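Local coordinates for protein polyketide synthase/nonribosomal peptide synthetase hybrid RzxB (Pseudomonas fluorescens, PDB 5IL6) that probably dehydrates beta-hydroxyacyl intermediates, as the dehydratase domain of a trans-AT polyketide synthase module associated with rhizoxin biosynthesis, at residues R76-F89 with Q125-V137. Numbering follows the deposited sequence.
Sequences RGLVISDLSWRQPF and QLHCQARASTAEV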
loop_
_atom_site.group_PDB
_atom_site.type_symbol
_atom_site.label_atom_id
_atom_site.label_comp_id
_atom_site.label_asym_id
_atom_site.label_seq_id
_atom_site.Cartn_x
_atom_site.Cartn_y
_atom_site.Cartn_z
ATOM N N ARG A 76 -6.481 7.705 18.713
ATOM C CA ARG A 76 -6.672 8.379 17.439
ATOM C C ARG A 76 -6.054 7.515 16.347
ATOM O O ARG A 76 -5.296 6.581 16.615
ATOM C CB ARG A 76 -6.038 9.778 17.439
ATOM C CG ARG A 76 -6.484 10.678 18.576
ATOM C CD ARG A 76 -5.926 12.076 18.398
ATOM N NE ARG A 76 -6.824 12.898 17.591
ATOM C CZ ARG A 76 -6.536 14.113 17.136
ATOM N NH1 ARG A 76 -5.350 14.657 17.379
ATOM N NH2 ARG A 76 -7.431 14.778 16.419
ATOM N N GLY A 77 -6.395 7.827 15.103
ATOM C CA GLY A 77 -5.878 7.108 13.954
ATOM C C GLY A 77 -5.006 7.983 13.079
ATOM O O GLY A 77 -5.174 9.204 13.029
ATOM N N LEU A 78 -4.052 7.346 12.406
ATOM C CA LEU A 78 -3.214 8.019 11.427
ATOM C C LEU A 78 -3.952 8.042 10.095
ATOM O O LEU A 78 -4.303 6.986 9.555
ATOM C CB LEU A 78 -1.875 7.293 11.298
ATOM C CG LEU A 78 -0.590 8.087 11.039
ATOM C CD1 LEU A 78 -0.523 9.390 11.826
ATOM C CD2 LEU A 78 0.599 7.206 11.395
ATOM N N VAL A 79 -4.199 9.239 9.570
ATOM C CA VAL A 79 -4.970 9.416 8.346
ATOM C C VAL A 79 -4.047 9.988 7.280
ATOM O O VAL A 79 -3.411 11.028 7.490
ATOM C CB VAL A 79 -6.186 10.331 8.561
ATOM C CG1 VAL A 79 -6.970 10.491 7.260
ATOM C CG2 VAL A 79 -7.084 9.781 9.666
ATOM N N ILE A 80 -3.966 9.299 6.148
ATOM C CA ILE A 80 -3.271 9.780 4.963
ATOM C C ILE A 80 -4.329 10.069 3.910
ATOM O O ILE A 80 -5.212 9.239 3.669
ATOM C CB ILE A 80 -2.239 8.755 4.460
ATOM C CG1 ILE A 80 -1.185 8.496 5.544
ATOM C CG2 ILE A 80 -1.585 9.235 3.168
ATOM C CD1 ILE A 80 -0.298 7.295 5.268
ATOM N N SER A 81 -4.256 11.250 3.300
ATOM C CA SER A 81 -5.307 11.730 2.417
ATOM C C SER A 81 -4.717 12.243 1.111
ATOM O O SER A 81 -3.604 12.776 1.078
ATOM C CB SER A 81 -6.119 12.849 3.080
ATOM O OG SER A 81 -6.764 12.387 4.254
ATOM N N ASP A 82 -5.490 12.079 0.038
ATOM C CA ASP A 82 -5.150 12.618 -1.277
ATOM C C ASP A 82 -3.732 12.227 -1.678
ATOM O O ASP A 82 -2.904 13.061 -2.052
ATOM C CB ASP A 82 -5.329 14.134 -1.306
ATOM C CG ASP A 82 -6.769 14.549 -1.112
ATOM O OD1 ASP A 82 -7.662 13.697 -1.302
ATOM O OD2 ASP A 82 -7.009 15.727 -0.776
ATOM N N LEU A 83 -3.459 10.933 -1.597
ATOM C CA LEU A 83 -2.174 10.393 -2.002
ATOM C C LEU A 83 -2.190 10.122 -3.497
ATOM O O LEU A 83 -3.201 9.687 -4.052
ATOM C CB LEU A 83 -1.862 9.112 -1.228
ATOM C CG LEU A 83 -0.564 8.362 -1.548
ATOM C CD1 LEU A 83 -0.121 7.585 -0.321
ATOM C CD2 LEU A 83 -0.714 7.408 -2.730
ATOM N N SER A 84 -1.067 10.397 -4.147
ATOM C CA SER A 84 -0.887 10.063 -5.549
ATOM C C SER A 84 0.467 9.399 -5.732
ATOM O O SER A 84 1.468 9.846 -5.168
ATOM C CB SER A 84 -0.985 11.311 -6.437
ATOM O OG SER A 84 -0.226 12.373 -5.895
ATOM N N TRP A 85 0.483 8.322 -6.510
ATOM C CA TRP A 85 1.717 7.685 -6.943
ATOM C C TRP A 85 2.075 8.226 -8.316
ATOM O O TRP A 85 1.225 8.269 -9.210
ATOM C CB TRP A 85 1.574 6.163 -7.013
ATOM C CG TRP A 85 1.503 5.465 -5.694
ATOM C CD1 TRP A 85 2.552 5.120 -4.894
ATOM C CD2 TRP A 85 0.322 4.998 -5.032
ATOM N NE1 TRP A 85 2.097 4.473 -3.770
ATOM C CE2 TRP A 85 0.731 4.385 -3.831
ATOM C CE3 TRP A 85 -1.042 5.040 -5.338
ATOM C CZ2 TRP A 85 -0.175 3.823 -2.934
ATOM C CZ3 TRP A 85 -1.939 4.482 -4.445
ATOM C CH2 TRP A 85 -1.502 3.881 -3.258
ATOM N N ARG A 86 3.323 8.648 -8.476
ATOM C CA ARG A 86 3.780 9.138 -9.765
ATOM C C ARG A 86 4.592 8.046 -10.451
ATOM O O ARG A 86 4.030 7.050 -10.916
ATOM C CB ARG A 86 4.591 10.425 -9.590
ATOM C CG ARG A 86 3.878 11.497 -8.798
ATOM C CD ARG A 86 2.890 12.262 -9.650
ATOM N NE ARG A 86 2.201 13.284 -8.859
ATOM C CZ ARG A 86 0.881 13.447 -8.782
ATOM N NH1 ARG A 86 0.051 12.670 -9.470
ATOM N NH2 ARG A 86 0.388 14.414 -8.019
ATOM N N GLN A 87 5.902 8.212 -10.502
ATOM C CA GLN A 87 6.735 7.240 -11.183
ATOM C C GLN A 87 7.042 6.076 -10.247
ATOM O O GLN A 87 7.155 6.264 -9.037
ATOM C CB GLN A 87 8.040 7.885 -11.636
ATOM C CG GLN A 87 7.938 9.372 -11.885
ATOM C CD GLN A 87 9.033 9.882 -12.792
ATOM O OE1 GLN A 87 10.164 9.402 -12.757
ATOM N NE2 GLN A 87 8.696 10.862 -13.620
ATOM N N PRO A 88 7.191 4.867 -10.774
ATOM C CA PRO A 88 7.641 3.762 -9.928
ATOM C C PRO A 88 9.097 3.963 -9.541
ATOM O O PRO A 88 9.870 4.607 -10.255
ATOM C CB PRO A 88 7.460 2.526 -10.822
ATOM C CG PRO A 88 6.689 3.011 -12.025
ATOM C CD PRO A 88 7.065 4.443 -12.172
ATOM N N PHE A 89 9.469 3.410 -8.391
ATOM C CA PHE A 89 10.830 3.520 -7.891
ATOM C C PHE A 89 11.546 2.188 -8.064
ATOM O O PHE A 89 11.057 1.148 -7.607
ATOM C CB PHE A 89 10.862 3.938 -6.422
ATOM C CG PHE A 89 12.243 3.915 -5.831
ATOM C CD1 PHE A 89 13.119 4.964 -6.048
ATOM C CD2 PHE A 89 12.673 2.833 -5.079
ATOM C CE1 PHE A 89 14.397 4.942 -5.514
ATOM C CE2 PHE A 89 13.948 2.804 -4.544
ATOM C CZ PHE A 89 14.811 3.860 -4.761
ATOM N N GLN A 125 13.184 13.433 -8.725
ATOM C CA GLN A 125 11.977 12.803 -9.244
ATOM C C GLN A 125 11.009 12.570 -8.092
ATOM O O GLN A 125 11.354 11.890 -7.120
ATOM C CB GLN A 125 12.301 11.476 -9.933
ATOM C CG GLN A 125 13.347 11.568 -11.034
ATOM C CD GLN A 125 12.766 12.030 -12.355
ATOM O OE1 GLN A 125 13.116 13.096 -12.861
ATOM N NE2 GLN A 125 11.880 11.222 -12.926
ATOM N N LEU A 126 9.800 13.113 -8.211
ATOM C CA LEU A 126 8.774 12.904 -7.197
ATOM C C LEU A 126 8.079 11.576 -7.468
ATOM O O LEU A 126 7.538 11.361 -8.558
ATOM C CB LEU A 126 7.776 14.060 -7.202
ATOM C CG LEU A 126 6.655 14.002 -6.160
ATOM C CD1 LEU A 126 7.216 14.138 -4.753
ATOM C CD2 LEU A 126 5.619 15.083 -6.426
ATOM N N HIS A 127 8.093 10.685 -6.478
ATOM C CA HIS A 127 7.496 9.363 -6.619
ATOM C C HIS A 127 6.147 9.238 -5.934
ATOM O O HIS A 127 5.293 8.480 -6.405
ATOM C CB HIS A 127 8.440 8.295 -6.056
ATOM C CG HIS A 127 9.649 8.051 -6.905
ATOM N ND1 HIS A 127 9.607 7.299 -8.059
ATOM C CD2 HIS A 127 10.932 8.462 -6.770
ATOM C CE1 HIS A 127 10.814 7.254 -8.597
ATOM N NE2 HIS A 127 11.635 7.953 -7.836
ATOM N N CYS A 128 5.931 9.961 -4.840
ATOM C CA CYS A 128 4.684 9.875 -4.098
ATOM C C CYS A 128 4.473 11.179 -3.348
ATOM O O CYS A 128 5.427 11.783 -2.852
ATOM C CB CYS A 128 4.694 8.692 -3.120
ATOM S SG CYS A 128 3.142 8.464 -2.201
ATOM N N GLN A 129 3.217 11.605 -3.279
ATOM C CA GLN A 129 2.838 12.846 -2.625
ATOM C C GLN A 129 1.519 12.616 -1.906
ATOM O O GLN A 129 0.636 11.934 -2.430
ATOM C CB GLN A 129 2.715 13.982 -3.651
ATOM C CG GLN A 129 2.173 15.296 -3.114
ATOM C CD GLN A 129 1.685 16.200 -4.226
ATOM O OE1 GLN A 129 2.266 17.255 -4.487
ATOM N NE2 GLN A 129 0.613 15.788 -4.894
ATOM N N ALA A 130 1.397 13.160 -0.700
ATOM C CA ALA A 130 0.171 13.000 0.068
ATOM C C ALA A 130 0.146 14.037 1.179
ATOM O O ALA A 130 1.127 14.741 1.428
ATOM C CB ALA A 130 0.055 11.586 0.645
ATOM N N ARG A 131 -0.998 14.109 1.852
ATOM C CA ARG A 131 -1.157 14.892 3.067
ATOM C C ARG A 131 -1.679 13.968 4.158
ATOM O O ARG A 131 -2.332 12.960 3.873
ATOM C CB ARG A 131 -2.109 16.086 2.865
ATOM C CG ARG A 131 -3.583 15.724 2.936
ATOM C CD ARG A 131 -4.484 16.910 2.664
ATOM N NE ARG A 131 -5.824 16.657 3.195
ATOM C CZ ARG A 131 -6.924 16.500 2.461
ATOM N NH1 ARG A 131 -6.880 16.581 1.138
ATOM N NH2 ARG A 131 -8.086 16.270 3.058
ATOM N N ALA A 132 -1.362 14.298 5.407
ATOM C CA ALA A 132 -1.711 13.435 6.522
ATOM C C ALA A 132 -2.237 14.266 7.683
ATOM O O ALA A 132 -2.129 15.496 7.709
ATOM C CB ALA A 132 -0.511 12.591 6.965
ATOM N N SER A 133 -2.815 13.565 8.652
ATOM C CA SER A 133 -3.363 14.169 9.862
ATOM C C SER A 133 -3.601 13.044 10.863
ATOM O O SER A 133 -3.343 11.870 10.579
ATOM C CB SER A 133 -4.650 14.938 9.565
ATOM O OG SER A 133 -5.654 14.069 9.070
ATOM N N THR A 134 -4.091 13.413 12.043
ATOM C CA THR A 134 -4.552 12.454 13.036
ATOM C C THR A 134 -6.006 12.765 13.364
ATOM O O THR A 134 -6.404 13.933 13.396
ATOM C CB THR A 134 -3.707 12.510 14.314
ATOM O OG1 THR A 134 -3.783 13.822 14.882
ATOM C CG2 THR A 134 -2.247 12.194 14.007
ATOM N N ALA A 135 -6.803 11.722 13.595
ATOM C CA ALA A 135 -8.221 11.921 13.855
ATOM C C ALA A 135 -8.780 10.782 14.692
ATOM O O ALA A 135 -8.260 9.663 14.676
ATOM C CB ALA A 135 -9.013 12.017 12.547
ATOM N N GLU A 136 -9.845 11.084 15.434
ATOM C CA GLU A 136 -10.710 10.031 15.946
ATOM C C GLU A 136 -11.482 9.451 14.767
ATOM O O GLU A 136 -12.127 10.197 14.023
ATOM C CB GLU A 136 -11.684 10.587 16.989
ATOM C CG GLU A 136 -11.067 11.404 18.112
ATOM C CD GLU A 136 -12.116 12.170 18.905
ATOM O OE1 GLU A 136 -12.434 13.319 18.521
ATOM O OE2 GLU A 136 -12.643 11.617 19.896
ATOM N N VAL A 137 -11.424 8.131 14.580
ATOM C CA VAL A 137 -12.090 7.520 13.437
ATOM C C VAL A 137 -12.941 6.335 13.874
ATOM O O VAL A 137 -12.695 5.688 14.895
ATOM C CB VAL A 137 -11.088 7.104 12.337
ATOM C CG1 VAL A 137 -11.826 6.521 11.133
ATOM C CG2 VAL A 137 -10.260 8.306 11.913
HETATM O O HOH W 1 -5.232 13.809 6.320
HETATM O O HOH W 2 -1.852 14.278 -4.347
#
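The imidazole of His127 takes over where the backbone pairing of two antiparallel strands gives out. Arg86 N still bonds His127 O; one residue on, His127 ND1 donates 2.8 Å to Gln87 O, nearly straight at 171° and in the ring plane, though it comes from well above the carbonyl plane. Phe89 sets its edge against one face of the same ring in a T-shaped pair, planes at 90°, with Phe89 CB also over that face, 4.1 Å from the His127 ring centroid. Cutting His127 back to an alanine is likely to cost Gln87 O this donor and Phe89 the face it rests on, leaving the loop less firmly held to the strand.

Midway, Asp82 and Leu83 lie opposite Ala130 alone, a beta bulge between the Ser81-Arg131 and Ser84-Gln129 pairs. A water fills in beside it, donating to Asp82 O, accepting from Gln129 NE2 and bonding Ser84 OG. Ser81 CB sits over the centre of the Arg131 guanidinium, 3.7 Å above its plane; that group and the Asp82 carboxylate are placed for a salt bridge but modelled too close together for its details to be trusted.

Leu83 CB meets Ala130 CB at 3.6 Å. With SG anti to the backbone N (chi1 -177°), Cys128 reaches Leu83 CG at 3.8 Å and lies obliquely by the Trp85 ring. Ile80, Trp85 and Cys128 share a face packed on helix 53-67, placing this strand pair in the curved sheet that wraps a central helix, as in each half of the double-hotdog fold of polyketide synthase dehydratases.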